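Local coordinates for protein probable tagatose 6-phosphate kinase (Sinorhizobium meliloti, PDB 3TXV) that probably phosphorylates tagatose 6-phosphate in carbohydrate metabolism and is built on an eight-stranded parallel barrel, at residues A36-A41 and D80-P85. Numbering follows the deposited sequence.
Sequences AAMLRA and DRIEFP
M38 and F84 mark the nearest backbone approach, their CA atoms 7.3 Å apart, where the helix that runs through A36-A41 faces the turn leaving the helix that ends near R81. No hydrogen bond links the two segments; side-chain packing joins them, burying 255 Å² in all. The selenomethionine M38 lies across one face of the F84 ring: its CG sits 4.1 Å from the ring centroid and 10° off the normal, a CH-pi contact. SE, 4.9 Å from that centroid, approaches at a slant, which adds a Met-aromatic contact. With CG anti to the backbone N (chi1 -176°), F84 carries its ring toward helix 31-43; P85 CD lies against the opposite face, offset toward the rim. I82 CD1 completes the contact, 3.9 Å from M38 CB and 4.0 Å from L39 CD2. Replacing F84 with an alanine would probably strip M38 of its aromatic platform and open a gap beside V48 and I89, which the ring also touches. E83, at positive phi, is the C-prime residue of a Schellman motif closing helix 68-81 (E83 N to D80 O 2.7 Å, F84 N to A79 O), and the turn beyond brings I82 and F84 against helix 31-43 on the outside of a TIM-type (beta/alpha)8 barrel.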
loop_
_atom_site.group_PDB
_atom_site.type_symbol
_atom_site.label_atom_id
_atom_site.label_comp_id
_atom_site.label_asym_id
_atom_site.label_seq_id
_atom_site.Cartn_x
_atom_site.Cartn_y
_atom_site.Cartn_z
ATOM N N ALA A 36 5.975 -1.135 -12.226
ATOM C CA ALA A 36 7.300 -1.241 -11.630
ATOM C C ALA A 36 7.430 -2.408 -10.654
ATOM O O ALA A 36 8.454 -3.088 -10.604
ATOM C CB ALA A 36 7.652 0.055 -10.952
ATOM N N ALA A 37 6.386 -2.637 -9.880
ATOM C CA ALA A 37 6.353 -3.780 -8.986
ATOM C C ALA A 37 6.403 -5.038 -9.785
ATOM O O ALA A 37 7.150 -5.938 -9.461
ATOM C CB ALA A 37 5.117 -3.763 -8.100
HETATM N N MSE A 38 5.610 -5.117 -10.830
HETATM C CA MSE A 38 5.659 -6.311 -11.645
HETATM C C MSE A 38 7.082 -6.532 -12.203
HETATM O O MSE A 38 7.680 -7.560 -11.939
HETATM C CB MSE A 38 4.590 -6.273 -12.736
HETATM C CG MSE A 38 3.182 -6.611 -12.260
HETATM SE SE MSE A 38 2.044 -5.813 -13.558
HETATM C CE MSE A 38 0.360 -6.727 -13.343
ATOM N N LEU A 39 7.643 -5.543 -12.903
ATOM C CA LEU A 39 8.981 -5.655 -13.496
ATOM C C LEU A 39 10.044 -6.193 -12.546
ATOM O O LEU A 39 10.913 -6.966 -12.955
ATOM C CB LEU A 39 9.441 -4.331 -14.123
ATOM C CG LEU A 39 8.734 -3.897 -15.431
ATOM C CD1 LEU A 39 9.229 -2.559 -15.953
ATOM C CD2 LEU A 39 8.831 -4.948 -16.551
ATOM N N ARG A 40 9.990 -5.805 -11.282
ATOM C CA ARG A 40 10.970 -6.307 -10.337
ATOM C C ARG A 40 10.700 -7.775 -10.016
ATOM O O ARG A 40 11.622 -8.610 -10.070
ATOM C CB ARG A 40 11.014 -5.432 -9.087
ATOM C CG ARG A 40 11.597 -6.100 -7.856
ATOM C CD ARG A 40 13.043 -6.422 -7.993
ATOM N NE ARG A 40 13.761 -5.285 -8.547
ATOM C CZ ARG A 40 15.074 -5.112 -8.467
ATOM N NH1 ARG A 40 15.828 -6.002 -7.841
ATOM N NH2 ARG A 40 15.633 -4.039 -9.005
ATOM N N ALA A 41 9.449 -8.103 -9.692
ATOM C CA ALA A 41 9.068 -9.497 -9.502
ATOM C C ALA A 41 9.565 -10.369 -10.668
ATOM O O ALA A 41 10.213 -11.389 -10.444
ATOM C CB ALA A 41 7.585 -9.623 -9.334
ATOM N N ASP A 80 -0.383 -7.066 -19.287
ATOM C CA ASP A 80 -0.303 -7.311 -20.713
ATOM C C ASP A 80 0.697 -6.346 -21.341
ATOM O O ASP A 80 1.683 -6.799 -21.928
ATOM C CB ASP A 80 -1.670 -7.151 -21.387
ATOM C CG ASP A 80 -2.697 -8.116 -20.869
ATOM O OD1 ASP A 80 -2.342 -9.115 -20.171
ATOM O OD2 ASP A 80 -3.874 -7.844 -21.184
ATOM N N ARG A 81 0.455 -5.038 -21.211
ATOM C CA ARG A 81 1.339 -4.033 -21.799
ATOM C C ARG A 81 2.835 -4.434 -21.737
ATOM O O ARG A 81 3.625 -4.030 -22.604
ATOM C CB ARG A 81 1.120 -2.652 -21.139
ATOM C CG ARG A 81 -0.080 -1.823 -21.615
ATOM N N ILE A 82 3.197 -5.238 -20.731
ATOM C CA ILE A 82 4.597 -5.586 -20.414
ATOM C C ILE A 82 4.868 -7.094 -20.397
ATOM O O ILE A 82 5.853 -7.537 -19.788
ATOM C CB ILE A 82 5.065 -4.976 -19.034
ATOM C CG1 ILE A 82 4.171 -5.449 -17.879
ATOM C CG2 ILE A 82 5.071 -3.456 -19.087
ATOM C CD1 ILE A 82 4.820 -5.413 -16.522
ATOM N N GLU A 83 3.996 -7.881 -21.032
ATOM C CA GLU A 83 4.121 -9.349 -21.063
ATOM C C GLU A 83 4.420 -9.950 -19.668
ATOM O O GLU A 83 5.447 -10.633 -19.466
ATOM C CB GLU A 83 5.207 -9.811 -22.067
ATOM C CG GLU A 83 5.611 -8.803 -23.167
ATOM C CD GLU A 83 4.894 -9.039 -24.494
ATOM O OE1 GLU A 83 3.695 -8.660 -24.630
ATOM O OE2 GLU A 83 5.553 -9.605 -25.406
ATOM N N PHE A 84 3.539 -9.696 -18.715
ATOM C CA PHE A 84 3.668 -10.287 -17.404
ATOM C C PHE A 84 2.503 -11.216 -17.157
ATOM O O PHE A 84 1.367 -10.851 -17.357
ATOM C CB PHE A 84 3.680 -9.224 -16.343
ATOM C CG PHE A 84 3.896 -9.760 -14.991
ATOM C CD1 PHE A 84 2.854 -10.144 -14.224
ATOM C CD2 PHE A 84 5.143 -9.913 -14.497
ATOM C CE1 PHE A 84 3.060 -10.655 -13.014
ATOM C CE2 PHE A 84 5.336 -10.432 -13.270
ATOM C CZ PHE A 84 4.304 -10.789 -12.531
ATOM N N PRO A 85 2.783 -12.451 -16.784
ATOM C CA PRO A 85 1.717 -13.423 -16.567
ATOM C C PRO A 85 0.825 -13.246 -15.356
ATOM O O PRO A 85 1.288 -13.192 -14.246
ATOM C CB PRO A 85 2.476 -14.725 -16.437
ATOM C CG PRO A 85 3.766 -14.354 -15.993
ATOM C CD PRO A 85 4.099 -13.046 -16.562
#